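PDB 1Z96: UBA domain-containing protein Mud1 from Schizosaccharomyces pombe, which binds polyubiquitin chains through its C-terminal UBA domain, linking polyubiquitinated proteins to the 19S proteasome for degradation, and is also an aspartic protease. Local coordinates for residues G15-P18 with L19-A22. Numbering follows the deposited sequence.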
loop_
_atom_site.group_PDB
_atom_site.type_symbol
_atom_site.label_atom_id
_atom_site.label_comp_id
_atom_site.label_asym_id
_atom_site.label_seq_id
_atom_site.Cartn_x
_atom_site.Cartn_y
_atom_site.Cartn_z
ATOM N N GLY A 15 7.167 5.597 4.079
ATOM C CA GLY A 15 7.141 7.011 3.779
ATOM C C GLY A 15 6.030 7.411 2.838
ATOM O O GLY A 15 5.934 8.580 2.491
ATOM N N PHE A 16 5.190 6.467 2.420
ATOM C CA PHE A 16 4.043 6.805 1.562
ATOM C C PHE A 16 2.855 7.319 2.373
ATOM O O PHE A 16 2.726 7.055 3.557
ATOM C CB PHE A 16 3.648 5.593 0.713
ATOM C CG PHE A 16 4.764 5.117 -0.153
ATOM C CD1 PHE A 16 5.303 3.863 0.008
ATOM C CD2 PHE A 16 5.323 5.983 -1.104
ATOM C CE1 PHE A 16 6.362 3.439 -0.804
ATOM C CE2 PHE A 16 6.383 5.568 -1.890
ATOM C CZ PHE A 16 6.899 4.293 -1.731
ATOM N N ASP A 17 1.993 8.068 1.724
ATOM C CA ASP A 17 0.847 8.640 2.406
ATOM C C ASP A 17 -0.291 7.617 2.440
ATOM O O ASP A 17 -0.422 6.783 1.541
ATOM C CB ASP A 17 0.419 9.948 1.741
ATOM C CG ASP A 17 1.537 11.012 1.752
ATOM O OD1 ASP A 17 2.248 11.158 2.765
ATOM O OD2 ASP A 17 1.766 11.747 0.790
ATOM N N PRO A 18 -1.106 7.682 3.490
ATOM C CA PRO A 18 -2.199 6.733 3.698
ATOM C C PRO A 18 -3.134 6.510 2.496
ATOM O O PRO A 18 -3.443 5.373 2.158
ATOM C CB PRO A 18 -2.962 7.368 4.864
ATOM C CG PRO A 18 -1.865 8.093 5.638
ATOM C CD PRO A 18 -1.005 8.662 4.594
ATOM N N LEU A 19 -3.630 7.586 1.888
ATOM C CA LEU A 19 -4.568 7.432 0.791
ATOM C C LEU A 19 -3.928 6.850 -0.469
ATOM O O LEU A 19 -4.499 5.956 -1.083
ATOM C CB LEU A 19 -5.256 8.757 0.473
ATOM C CG LEU A 19 -6.427 8.672 -0.510
ATOM C CD1 LEU A 19 -7.513 7.684 -0.093
ATOM C CD2 LEU A 19 -6.984 10.058 -0.669
ATOM N N GLU A 20 -2.764 7.357 -0.866
ATOM C CA GLU A 20 -2.058 6.775 -2.003
ATOM C C GLU A 20 -1.748 5.286 -1.746
ATOM O O GLU A 20 -1.854 4.458 -2.652
ATOM C CB GLU A 20 -0.798 7.575 -2.362
ATOM C CG GLU A 20 0.407 7.417 -1.447
ATOM C CD GLU A 20 1.598 8.244 -1.896
ATOM O OE1 GLU A 20 1.645 8.618 -3.095
ATOM O OE2 GLU A 20 2.487 8.509 -1.061
ATOM N N ALA A 21 -1.406 4.953 -0.501
ATOM C CA ALA A 21 -1.187 3.547 -0.105
ATOM C C ALA A 21 -2.437 2.686 -0.273
ATOM O O ALA A 21 -2.400 1.609 -0.863
ATOM C CB ALA A 21 -0.687 3.483 1.322
ATOM N N ALA A 22 -3.552 3.166 0.264
ATOM C CA ALA A 22 -4.814 2.455 0.161
ATOM C C ALA A 22 -5.218 2.241 -1.277
ATOM O O ALA A 22 -5.709 1.156 -1.659
ATOM C CB ALA A 22 -5.917 3.228 0.896
#
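Glu20 OE2 accepts a hydrogen bond from the backbone N of Asp17 at 2.9 Å. The bond is almost straight, with an N-H...O angle of 176°, and it uses the anti lone pair of the oxygen. CG of Glu20 lies between its own backbone N and carbonyl carbon (chi1 75°), and the chain is extended beyond it. This carries the carboxylate back to the N-cap residue, with Glu20 CG 3.2 Å from Asp17 O. Glu20 is three residues after the N-cap Asp17, so this is the side-chain-to-N-cap half of a capping box. Asp17 is the N-cap residue, but its own side chain makes no capping bond, so only this half of the box is formed. Asp17 OD2 lies 3.8 Å from Glu20 OE2, and the two like charges probably disfavour each other somewhat. The same OE2 approaches the Phe16 ring at its edge, near the ring plane, 3.8 Å from CD2. Ring and carboxylate planes stand 82° apart. An alanine in place of Glu20 would probably leave the Asp17 N-H without this acceptor and the Phe16 ring edge without its carboxylate neighbour. Two main-chain bonds then start the helix: Ala21 N to Asp17 O, and Ala22 N to Pro18 O. Pro18, at the first helical position, has no N-H to offer and needs none there. Gly15, with positive phi, closes a Schellman motif at the end of helix 4-13. Gly15 and Phe16 belong to the ubiquitin-binding surface, and the Phe16 side chain lies close to Leu39 of helix 32-39. The contact lies where the loop after helix 4-13 enters helix 18-27 in the three-helix UBA bundle, where Ala21 packs on Ile8 and Leu11 and Pro18 on Val12 of helix 4-13.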